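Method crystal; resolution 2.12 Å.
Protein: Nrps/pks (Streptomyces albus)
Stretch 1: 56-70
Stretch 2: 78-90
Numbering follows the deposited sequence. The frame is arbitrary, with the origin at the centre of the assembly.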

# COMPACT_ATOMS: atom_id res chain seq x y z
N LEU A 56 -8.07 27.28 -4.03
CA LEU A 56 -8.69 26.77 -2.84
C LEU A 56 -10.10 26.30 -3.12
O LEU A 56 -10.73 26.78 -4.08
N LEU A 57 -10.54 25.32 -2.31
CA LEU A 57 -11.91 24.87 -2.32
C LEU A 57 -12.59 25.96 -1.49
O LEU A 57 -11.96 26.56 -0.64
N ASP A 58 -13.86 26.22 -1.75
CA ASP A 58 -14.55 27.20 -0.92
C ASP A 58 -15.40 26.39 0.04
O ASP A 58 -16.59 26.19 -0.17
N LEU A 59 -14.74 25.85 1.05
CA LEU A 59 -15.41 25.02 2.04
C LEU A 59 -16.29 25.89 2.92
O LEU A 59 -15.84 26.91 3.39
N GLU A 60 -17.52 25.46 3.14
CA GLU A 60 -18.43 26.19 4.02
C GLU A 60 -18.65 25.53 5.38
O GLU A 60 -19.71 25.68 5.99
N GLY A 61 -17.63 24.83 5.86
CA GLY A 61 -17.77 24.02 7.05
C GLY A 61 -18.23 22.59 6.75
O GLY A 61 -18.19 22.11 5.59
N PHE A 62 -18.68 21.92 7.79
CA PHE A 62 -18.91 20.50 7.74
C PHE A 62 -20.15 20.24 8.57
O PHE A 62 -20.60 21.13 9.31
N ASP A 63 -20.70 19.04 8.43
CA ASP A 63 -21.81 18.56 9.27
C ASP A 63 -21.38 17.34 10.10
O ASP A 63 -21.68 16.22 9.73
N PRO A 64 -20.68 17.55 11.21
CA PRO A 64 -20.18 16.45 12.05
C PRO A 64 -21.30 15.50 12.49
O PRO A 64 -21.07 14.28 12.54
N GLY A 65 -22.45 16.09 12.84
CA GLY A 65 -23.61 15.35 13.35
C GLY A 65 -24.04 14.21 12.43
O GLY A 65 -24.32 13.08 12.88
N HIS A 66 -24.04 14.49 11.14
CA HIS A 66 -24.43 13.51 10.16
C HIS A 66 -23.51 12.34 10.23
O HIS A 66 -23.92 11.19 10.05
N PHE A 67 -22.26 12.59 10.58
CA PHE A 67 -21.29 11.51 10.72
C PHE A 67 -21.08 11.02 12.13
O PHE A 67 -20.05 10.37 12.41
N HIS A 68 -22.02 11.29 13.03
CA HIS A 68 -21.87 10.84 14.42
C HIS A 68 -20.63 11.35 15.07
O HIS A 68 -20.01 10.67 15.89
N LEU A 69 -20.32 12.60 14.80
CA LEU A 69 -19.18 13.24 15.42
C LEU A 69 -19.65 14.44 16.19
O LEU A 69 -20.56 15.15 15.77
N SER A 70 -18.99 14.70 17.29
CA SER A 70 -19.26 15.91 18.02
C SER A 70 -18.48 17.07 17.37
O SER A 70 -17.59 16.84 16.55
N ASP A 78 -8.22 16.29 11.47
CA ASP A 78 -7.74 16.82 10.20
C ASP A 78 -8.96 17.12 9.30
O ASP A 78 -9.75 16.23 8.99
N PRO A 79 -9.06 18.36 8.82
CA PRO A 79 -10.19 18.64 7.93
C PRO A 79 -10.22 17.84 6.64
O PRO A 79 -11.30 17.70 6.05
N GLN A 80 -9.08 17.32 6.20
CA GLN A 80 -9.06 16.41 5.06
C GLN A 80 -9.90 15.18 5.35
O GLN A 80 -10.52 14.63 4.45
N ALA A 81 -9.94 14.74 6.62
CA ALA A 81 -10.69 13.57 6.95
C ALA A 81 -12.20 13.86 6.86
O ALA A 81 -12.98 13.04 6.35
N LEU A 82 -12.61 15.02 7.33
CA LEU A 82 -14.02 15.40 7.27
C LEU A 82 -14.48 15.55 5.82
O LEU A 82 -15.57 15.14 5.48
N LEU A 83 -13.64 16.14 4.98
CA LEU A 83 -13.97 16.28 3.59
C LEU A 83 -14.09 14.93 2.89
O LEU A 83 -14.96 14.76 2.05
N LEU A 84 -13.20 14.00 3.18
CA LEU A 84 -13.29 12.65 2.63
C LEU A 84 -14.57 11.93 3.04
O LEU A 84 -15.13 11.17 2.26
N LEU A 85 -15.00 12.12 4.29
CA LEU A 85 -16.27 11.52 4.72
C LEU A 85 -17.46 12.00 3.85
O LEU A 85 -18.27 11.19 3.39
N GLU A 86 -17.53 13.30 3.62
CA GLU A 86 -18.58 13.86 2.74
C GLU A 86 -18.46 13.32 1.36
O GLU A 86 -19.45 12.88 0.77
N GLU A 87 -17.28 13.42 0.79
CA GLU A 87 -17.15 13.01 -0.61
C GLU A 87 -17.34 11.52 -0.81
O GLU A 87 -17.78 11.11 -1.86
N THR A 88 -16.95 10.70 0.17
CA THR A 88 -17.20 9.26 0.05
C THR A 88 -18.71 9.03 0.09
O THR A 88 -19.22 8.26 -0.72
N LEU A 89 -19.42 9.68 1.02
CA LEU A 89 -20.86 9.60 1.02
C LEU A 89 -21.43 9.99 -0.35
O LEU A 89 -22.32 9.30 -0.86
N PHE A 90 -20.93 11.07 -0.95
CA PHE A 90 -21.44 11.49 -2.22
C PHE A 90 -21.10 10.52 -3.35
O PHE A 90 -21.87 10.38 -4.31

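How does the irregular first stretch begin its contact with the helix 79-90? Two leucines point toward it, and both meet L83. L57, in the m rotamer with chi2 t, brings its CD1 to 3.8 Å from L83 CD2; L59, also m and t, sets CD2 4.2 Å from L83 CD1. L83 itself points sideways, and its t, p conformation lets its two methyls serve different neighbours.

What does F62 do at the centre? Its m rotamer (chi1 -62°) lays the ring against the helix so that L82 CB sits over one face, 3.8 Å from the F62 ring centroid and 14° off the normal, a CH-pi contact. The ring also reaches neighbouring turns: F62 CE2 lies 4.2 Å from P79 CB, and F62 CE1 lies 4.2 Å from L83 CB.

How is the polar backbone around F62 satisfied, given that no direct hydrogen bond crosses the contact? Two waters bridge to the carboxylate of E86, whose end comes nearer than its sideways CB. Water 1 donates to G61 O and to E86 OE1, each at 2.9 Å. Water 2 accepts from D63 N and donates to E86 OE2, both at 2.8 Å. The D63 side chain leads away from the helix; its OD1 accepts from H66 N at 3.2 Å.

Which side chains close the far end? H66 (chi1 t) brings NE2 to 4.0 Å from L89 CD2. L89 CD2 also lies 4.0 Å from F67 CZ. F67, another m rotamer, repeats the F62 arrangement: L85 CB stands over one ring face, 4.1 Å from the F67 centroid. L69, m and t, then places CD1 3.9 Å from L82 CD2 and 4.2 Å from L85 CD1, touching leucines that also pack on the two phenylalanine rings.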

# COMPACT_ATOMS: atom_id res chain seq x y z
CB LEU A 56 -8.74 27.83 -1.77
CG LEU A 56 -7.38 28.39 -1.38
CD1 LEU A 56 -7.55 29.32 -0.18
CD2 LEU A 56 -6.38 27.31 -1.06
CB LEU A 57 -12.06 23.50 -1.64
CG LEU A 57 -11.21 22.40 -2.25
CD1 LEU A 57 -11.46 21.07 -1.58
CD2 LEU A 57 -11.51 22.34 -3.72
CB ASP A 58 -15.37 28.20 -1.77
CG ASP A 58 -14.47 29.27 -2.46
OD1 ASP A 58 -13.53 29.80 -1.82
OD2 ASP A 58 -14.71 29.58 -3.66
CB LEU A 59 -14.41 24.31 2.93
CG LEU A 59 -13.58 23.24 2.26
CD1 LEU A 59 -12.86 22.47 3.33
CD2 LEU A 59 -14.49 22.36 1.42
CB GLU A 60 -19.76 26.37 3.31
CG GLU A 60 -19.69 27.41 2.22
CD GLU A 60 -21.06 27.72 1.71
OE1 GLU A 60 -21.87 26.77 1.64
OE2 GLU A 60 -21.32 28.90 1.41
CB PHE A 62 -17.69 19.76 8.31
CG PHE A 62 -16.39 19.99 7.53
CD1 PHE A 62 -16.18 19.39 6.27
CD2 PHE A 62 -15.37 20.79 8.06
CE1 PHE A 62 -14.99 19.59 5.56
CE2 PHE A 62 -14.19 21.02 7.33
CZ PHE A 62 -13.99 20.40 6.09
CB ASP A 63 -23.00 18.19 8.40
CG ASP A 63 -24.26 17.91 9.21
OD1 ASP A 63 -24.16 17.62 10.42
OD2 ASP A 63 -25.36 17.97 8.60
CB PRO A 64 -19.63 17.15 13.30
CG PRO A 64 -19.45 18.58 12.91
CD PRO A 64 -20.53 18.85 11.88
CB HIS A 66 -24.42 14.10 8.78
CG HIS A 66 -25.14 13.27 7.77
ND1 HIS A 66 -26.44 13.53 7.39
CD2 HIS A 66 -24.76 12.17 7.08
CE1 HIS A 66 -26.82 12.64 6.50
NE2 HIS A 66 -25.82 11.80 6.29
CB PHE A 67 -19.97 11.94 10.02
CG PHE A 67 -20.16 12.23 8.56
CD1 PHE A 67 -20.14 11.20 7.66
CD2 PHE A 67 -20.51 13.49 8.13
CE1 PHE A 67 -20.39 11.46 6.32
CE2 PHE A 67 -20.80 13.75 6.81
CZ PHE A 67 -20.72 12.72 5.89
CB HIS A 68 -21.97 9.29 14.53
CG HIS A 68 -23.15 8.75 13.80
ND1 HIS A 68 -23.06 7.74 12.85
CD2 HIS A 68 -24.45 9.15 13.79
CE1 HIS A 68 -24.26 7.51 12.34
NE2 HIS A 68 -25.12 8.37 12.89
CB LEU A 69 -18.16 13.70 14.37
CG LEU A 69 -17.44 12.58 13.58
CD1 LEU A 69 -16.67 13.15 12.40
CD2 LEU A 69 -16.52 11.75 14.49
CB SER A 70 -18.84 15.75 19.46
OG SER A 70 -17.46 15.52 19.56
CB ASP A 78 -6.78 15.79 9.58
CG ASP A 78 -6.22 16.21 8.23
OD1 ASP A 78 -6.53 17.30 7.70
OD2 ASP A 78 -5.45 15.37 7.68
CB PRO A 79 -10.10 20.15 7.64
CG PRO A 79 -8.82 20.63 8.28
CD PRO A 79 -8.40 19.60 9.30
CB GLN A 80 -7.63 16.01 4.71
CG GLN A 80 -6.71 17.17 4.34
CD GLN A 80 -5.29 16.72 3.97
OE1 GLN A 80 -4.82 17.02 2.89
NE2 GLN A 80 -4.60 16.01 4.90
CB ALA A 81 -10.31 13.05 8.34
CB LEU A 82 -14.25 16.69 8.00
CG LEU A 82 -13.86 16.63 9.47
CD1 LEU A 82 -13.93 17.98 10.15
CD2 LEU A 82 -14.84 15.72 10.16
CB LEU A 83 -12.87 17.09 2.92
CG LEU A 83 -13.01 17.46 1.47
CD1 LEU A 83 -14.28 18.20 1.23
CD2 LEU A 83 -11.81 18.32 1.03
CB LEU A 84 -12.13 11.79 3.09
CG LEU A 84 -10.88 11.93 2.26
CD1 LEU A 84 -9.82 11.06 2.93
CD2 LEU A 84 -11.09 11.45 0.81
CB LEU A 85 -16.56 11.86 6.20
CG LEU A 85 -15.72 11.04 7.19
CD1 LEU A 85 -15.82 11.64 8.58
CD2 LEU A 85 -16.25 9.62 7.25
CB GLU A 86 -18.52 15.39 2.59
CG GLU A 86 -18.97 16.18 3.73
CD GLU A 86 -19.11 17.69 3.44
OE1 GLU A 86 -18.85 18.18 2.29
OE2 GLU A 86 -19.50 18.41 4.40
CB GLU A 87 -15.83 13.42 -1.19
CG GLU A 87 -15.75 14.91 -1.37
CD GLU A 87 -16.79 15.45 -2.37
OE1 GLU A 87 -17.13 14.80 -3.42
OE2 GLU A 87 -17.28 16.53 -2.07
CB THR A 88 -16.46 8.47 1.13
OG1 THR A 88 -15.05 8.72 1.00
CG2 THR A 88 -16.80 6.98 1.05
CB LEU A 89 -21.47 10.46 2.10
CG LEU A 89 -22.99 10.52 2.10
CD1 LEU A 89 -23.64 9.15 2.35
CD2 LEU A 89 -23.41 11.52 3.14
CB PHE A 90 -20.96 12.91 -2.58
CG PHE A 90 -21.39 14.00 -1.62
CD1 PHE A 90 -22.47 13.86 -0.78
CD2 PHE A 90 -20.68 15.18 -1.56
CE1 PHE A 90 -22.82 14.87 0.12
CE2 PHE A 90 -21.03 16.20 -0.67
CZ PHE A 90 -22.11 16.05 0.16
O HOH W 1 -17.70 20.66 3.16
O HOH W 2 -19.19 17.18 6.92